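Local coordinates for protein pilin (PDB 3GLD) that builds the shaft of the streptococcal pilus by stacking head to tail through intermolecular isopeptide bonds, so that the bacteria can adhere, aggregate and form biofilms, at residues A[97-102]-A[119-124]; A[183-188]-A[239-244]. The protein carries 2 engineered substitutions. All coordinates share one frame; numbering follows the deposited sequence.

Contact 1: residues A[97-102]-A[119-124]; sequences VYYYKV and SYTVQV
The ring of Tyr99 carries the CG of Gln123 on one face, a CH-pi contact 4.1 Å from the ring centroid, while the methyl CG2 of Thr121 sits at its edge. With CG anti to the carbonyl carbon in both residues, ring and glutamine lie side by side and point the same way, the amide turned 67° from the ring plane; its OE1 and NE2 make weak hydrogen bonds to Lys148 NZ and Tyr143 OH. CG1 of Val97 closes on Gln123 CB at 3.6 Å.

On the buried face Tyr98 has the carbonyl O of Val124 in plane at its edge, and CE1 of Tyr100 meets Val124 CG2 at 3.7 Å. Further along, Val102 CG2 and Val122 CG2 touch at 3.6 Å. The hydroxyls of Tyr98, Tyr100 and Tyr120 bond to the carbonyls of Lys94, Val59 and Gln152.

Three hydrogen-bonded antiparallel pairs, Tyr98 with Val124, Tyr100 with Val122 and Val102 with Tyr120, supply six backbone bonds; only Val122 N approaches its acceptor, Tyr100 O, from above the carbonyl plane. Continuous backbone pairing thus joins strands 96-104 and 119-129, with apolar packing on the core face and a methylene CH-pi contact on the partly exposed Tyr99-Gln123 face.

Contact 2: residues A[183-188]-A[239-244]; sequences LTLKAN and VDYVVT
Lys186 lies across the neighbouring strand rather than projecting straight from its own. Bends at chi2 (72°) and chi4 (-61°) fold the chain over the backbone of Asp240 and Tyr241, so that CD rests 3.4 Å from the carbonyl O of Asp240 and NZ ends 3.6 Å from the CG2 methyl of Val242, the two side chains crossing obliquely. The ammonium group is bonded to Gln276 OE1; the carboxylate of Asp240, not in contact with it, bonds to Thr278 OG1 and more weakly to Gln276 NE2.

The other face is apolar. Tyr241 has its CG in the crowded position between backbone N and carbonyl carbon (chi1 66°), and its CB receives the CD2 methyl of Leu185 at 3.7 Å. The ring packs against Met284 and Ile286 of strand 284-291. Leu183, its CG anti to the backbone N, brings CD1 obliquely against Val243 CG2, while Leu162 of strand 151-169 covers Leu183, Tyr241 and Val243.

Beneath these side chains, Thr184 and Val242 form a hydrogen-bonded antiparallel pair, Thr184 N to Val242 O and Val242 N to Thr184 O, both 3.1 Å. Thr184 N lies nearly on the extended C=O axis of Val242, whose oxygen also accepts from a water held by Thr184 OG1. Beyond it, Lys186 N reaches Asp240 O at 3.0 Å, the donor standing above the carbonyl plane. Past this bond, Asn188 and Val239 cross at about a right angle, and a second water donates to Lys186 O at 2.6 Å and accepts from Asp240 N, with a weak bond from Asn188 ND2.

Direct pairing therefore gives way to water-mediated pairing at this end, while the lysine's aliphatic chain covers the partly exposed face and its ammonium group finds a neutral acceptor, Gln276, outside the pair.

Contact 1 and contact 2 occur in series along the chain, in the N-terminal Spy0128-like isopeptide domain and the C-terminal DUF7601 domain, on opposite sides of the molecular centre. Their centres are 46 Å apart and their nearest atoms about 28 Å. Each nevertheless adjoins an isopeptide-forming site. The side chain of Val102 in contact 1 is about 7 Å from that of Ala104, engineered in place of the natural autocatalytic residue for Lys23-Asn155; that of Val243 in contact 2 is about 7 Å from that of Glu245, which serves Lys166-Asn290. In each half the site follows a paired segment on its strand, so the positions are probably equivalent, but the partner strand comes later in contact 1 and earlier in contact 2.

Contact 1: residues A[97-102]-A[119-124]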
# COMPACT_ATOMS: atom_id res chain seq x y z
N VAL A 97 -9.38 -12.44 34.38
CA VAL A 97 -9.16 -12.30 32.95
C VAL A 97 -9.85 -11.05 32.47
O VAL A 97 -11.08 -10.90 32.59
CB VAL A 97 -9.60 -13.54 32.15
CG1 VAL A 97 -9.16 -13.40 30.70
CG2 VAL A 97 -8.99 -14.81 32.75
N TYR A 98 -9.04 -10.13 31.96
CA TYR A 98 -9.51 -8.82 31.54
C TYR A 98 -9.58 -8.76 30.01
O TYR A 98 -8.57 -9.00 29.32
CB TYR A 98 -8.59 -7.74 32.11
CG TYR A 98 -8.67 -7.63 33.63
CD1 TYR A 98 -8.06 -8.58 34.45
CD2 TYR A 98 -9.37 -6.59 34.24
CE1 TYR A 98 -8.13 -8.47 35.85
CE2 TYR A 98 -9.46 -6.49 35.64
CZ TYR A 98 -8.83 -7.43 36.42
OH TYR A 98 -8.91 -7.33 37.78
N TYR A 99 -10.78 -8.44 29.51
CA TYR A 99 -11.11 -8.50 28.08
C TYR A 99 -11.00 -7.17 27.35
O TYR A 99 -11.50 -6.14 27.80
CB TYR A 99 -12.51 -9.08 27.87
CG TYR A 99 -12.57 -10.56 28.12
CD1 TYR A 99 -12.43 -11.07 29.40
CD2 TYR A 99 -12.76 -11.47 27.06
CE1 TYR A 99 -12.48 -12.41 29.65
CE2 TYR A 99 -12.80 -12.83 27.30
CZ TYR A 99 -12.66 -13.29 28.61
OH TYR A 99 -12.69 -14.62 28.92
N TYR A 100 -10.33 -7.21 26.21
CA TYR A 100 -10.20 -6.05 25.35
C TYR A 100 -10.51 -6.45 23.90
O TYR A 100 -10.51 -7.63 23.56
CB TYR A 100 -8.77 -5.51 25.38
CG TYR A 100 -8.28 -5.00 26.70
CD1 TYR A 100 -7.77 -5.88 27.66
CD2 TYR A 100 -8.32 -3.64 26.99
CE1 TYR A 100 -7.31 -5.41 28.90
CE2 TYR A 100 -7.86 -3.16 28.21
CZ TYR A 100 -7.36 -4.06 29.16
OH TYR A 100 -6.89 -3.60 30.36
N LYS A 101 -10.70 -5.44 23.05
CA LYS A 101 -10.80 -5.66 21.61
C LYS A 101 -9.75 -4.80 20.93
O LYS A 101 -9.57 -3.64 21.30
CB LYS A 101 -12.19 -5.28 21.09
CG LYS A 101 -13.31 -6.11 21.66
CD LYS A 101 -14.42 -6.32 20.62
CE LYS A 101 -15.54 -7.19 21.21
NZ LYS A 101 -16.87 -6.87 20.63
N VAL A 102 -9.05 -5.39 19.97
CA VAL A 102 -8.01 -4.71 19.21
C VAL A 102 -8.43 -4.62 17.75
O VAL A 102 -8.76 -5.65 17.14
CB VAL A 102 -6.67 -5.45 19.30
CG1 VAL A 102 -5.62 -4.80 18.38
CG2 VAL A 102 -6.18 -5.47 20.75
N SER A 119 -11.01 -8.04 13.82
CA SER A 119 -11.14 -7.60 15.19
C SER A 119 -10.62 -8.72 16.05
O SER A 119 -11.01 -9.88 15.86
CB SER A 119 -12.60 -7.29 15.51
OG SER A 119 -12.72 -6.63 16.77
N TYR A 120 -9.73 -8.39 16.97
CA TYR A 120 -9.21 -9.37 17.90
C TYR A 120 -9.80 -9.20 19.30
O TYR A 120 -9.98 -8.08 19.79
CB TYR A 120 -7.69 -9.27 17.99
CG TYR A 120 -6.95 -9.76 16.76
CD1 TYR A 120 -6.57 -8.87 15.75
CD2 TYR A 120 -6.57 -11.09 16.65
CE1 TYR A 120 -5.85 -9.33 14.64
CE2 TYR A 120 -5.88 -11.56 15.56
CZ TYR A 120 -5.52 -10.68 14.55
OH TYR A 120 -4.82 -11.17 13.49
N THR A 121 -10.12 -10.32 19.93
CA THR A 121 -10.45 -10.28 21.35
C THR A 121 -9.16 -10.59 22.07
O THR A 121 -8.44 -11.53 21.71
CB THR A 121 -11.58 -11.24 21.71
OG1 THR A 121 -12.74 -10.89 20.94
CG2 THR A 121 -11.93 -11.14 23.20
N VAL A 122 -8.85 -9.76 23.06
CA VAL A 122 -7.61 -9.88 23.82
C VAL A 122 -7.95 -10.12 25.30
O VAL A 122 -8.75 -9.39 25.90
CB VAL A 122 -6.70 -8.64 23.62
CG1 VAL A 122 -5.64 -8.53 24.73
CG2 VAL A 122 -5.99 -8.70 22.24
N GLN A 123 -7.36 -11.18 25.84
CA GLN A 123 -7.49 -11.56 27.26
C GLN A 123 -6.16 -11.24 27.92
O GLN A 123 -5.13 -11.77 27.52
CB GLN A 123 -7.73 -13.07 27.36
CG GLN A 123 -9.10 -13.55 26.90
CD GLN A 123 -9.26 -15.08 26.95
OE1 GLN A 123 -8.32 -15.82 27.25
NE2 GLN A 123 -10.46 -15.55 26.65
N VAL A 124 -6.17 -10.34 28.90
CA VAL A 124 -5.01 -10.17 29.78
C VAL A 124 -5.23 -11.03 31.03
O VAL A 124 -6.18 -10.82 31.77
CB VAL A 124 -4.75 -8.71 30.17
CG1 VAL A 124 -3.50 -8.62 31.07
CG2 VAL A 124 -4.56 -7.82 28.92

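Contact 2: residues A[183-188]-A[239-244]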
# COMPACT_ATOMS: atom_id res chain seq x y z
N LEU A 183 6.14 12.49 -20.48
CA LEU A 183 5.28 12.05 -19.38
C LEU A 183 5.86 12.66 -18.11
O LEU A 183 7.05 12.52 -17.83
CB LEU A 183 5.26 10.52 -19.25
CG LEU A 183 4.84 9.90 -17.89
CD1 LEU A 183 3.32 9.94 -17.74
CD2 LEU A 183 5.32 8.46 -17.84
N THR A 184 5.00 13.33 -17.35
CA THR A 184 5.37 13.83 -16.02
C THR A 184 4.40 13.30 -14.98
O THR A 184 3.19 13.52 -15.09
CB THR A 184 5.38 15.36 -15.99
OG1 THR A 184 6.13 15.84 -17.10
CG2 THR A 184 6.00 15.88 -14.69
N LEU A 185 4.94 12.56 -14.02
CA LEU A 185 4.23 12.18 -12.81
C LEU A 185 4.59 13.17 -11.69
O LEU A 185 5.76 13.56 -11.54
CB LEU A 185 4.63 10.76 -12.43
CG LEU A 185 4.70 9.71 -13.55
CD1 LEU A 185 5.45 8.51 -13.07
CD2 LEU A 185 3.34 9.31 -14.06
N LYS A 186 3.58 13.59 -10.92
CA LYS A 186 3.75 14.64 -9.91
C LYS A 186 3.86 14.04 -8.51
O LYS A 186 3.12 13.13 -8.15
CB LYS A 186 2.59 15.63 -9.94
CG LYS A 186 2.54 16.52 -11.19
CD LYS A 186 2.10 15.75 -12.43
CE LYS A 186 2.41 16.51 -13.70
NZ LYS A 186 1.70 17.82 -13.73
N ALA A 187 4.79 14.58 -7.72
CA ALA A 187 4.97 14.16 -6.34
C ALA A 187 3.73 14.49 -5.50
O ALA A 187 3.01 15.45 -5.78
CB ALA A 187 6.23 14.82 -5.73
N ASN A 188 3.49 13.68 -4.48
CA ASN A 188 2.55 14.03 -3.41
C ASN A 188 3.13 13.55 -2.08
O ASN A 188 4.26 13.05 -2.04
CB ASN A 188 1.14 13.46 -3.68
CG ASN A 188 1.13 11.97 -3.91
OD1 ASN A 188 1.85 11.22 -3.25
ND2 ASN A 188 0.29 11.52 -4.85
N VAL A 239 -1.84 9.33 -7.96
CA VAL A 239 -0.77 10.16 -8.53
C VAL A 239 -1.26 10.95 -9.73
O VAL A 239 -1.85 10.38 -10.67
CB VAL A 239 0.49 9.34 -8.89
CG1 VAL A 239 1.47 10.16 -9.77
CG2 VAL A 239 1.22 8.87 -7.62
N ASP A 240 -1.03 12.26 -9.70
CA ASP A 240 -1.37 13.10 -10.86
C ASP A 240 -0.35 12.93 -11.96
O ASP A 240 0.84 12.70 -11.69
CB ASP A 240 -1.46 14.57 -10.47
CG ASP A 240 -2.59 14.84 -9.51
OD1 ASP A 240 -3.32 13.90 -9.17
OD2 ASP A 240 -2.75 16.00 -9.10
N TYR A 241 -0.80 13.06 -13.20
CA TYR A 241 0.12 13.00 -14.33
C TYR A 241 -0.43 13.71 -15.56
O TYR A 241 -1.63 13.96 -15.67
CB TYR A 241 0.50 11.54 -14.64
CG TYR A 241 -0.65 10.69 -15.14
CD1 TYR A 241 -0.96 10.65 -16.50
CD2 TYR A 241 -1.42 9.93 -14.25
CE1 TYR A 241 -2.03 9.88 -16.96
CE2 TYR A 241 -2.48 9.17 -14.69
CZ TYR A 241 -2.78 9.15 -16.05
OH TYR A 241 -3.82 8.38 -16.50
N VAL A 242 0.48 14.04 -16.47
CA VAL A 242 0.15 14.61 -17.77
C VAL A 242 0.99 13.87 -18.80
O VAL A 242 2.19 13.63 -18.59
CB VAL A 242 0.51 16.12 -17.86
CG1 VAL A 242 -0.01 16.72 -19.17
CG2 VAL A 242 -0.06 16.90 -16.68
N VAL A 243 0.35 13.49 -19.91
CA VAL A 243 1.05 12.99 -21.08
C VAL A 243 0.84 13.94 -22.25
O VAL A 243 -0.29 14.31 -22.56
CB VAL A 243 0.54 11.60 -21.53
CG1 VAL A 243 1.47 11.02 -22.60
CG2 VAL A 243 0.42 10.64 -20.33
N THR A 244 1.93 14.33 -22.91
CA THR A 244 1.81 15.20 -24.07
C THR A 244 2.69 14.70 -25.22
O THR A 244 3.83 14.28 -25.01
CB THR A 244 2.25 16.64 -23.75
OG1 THR A 244 3.67 16.68 -23.71
CG2 THR A 244 1.70 17.13 -22.45
O HOH W 1 4.31 15.80 -19.35
O HOH W 2 0.59 13.31 -7.50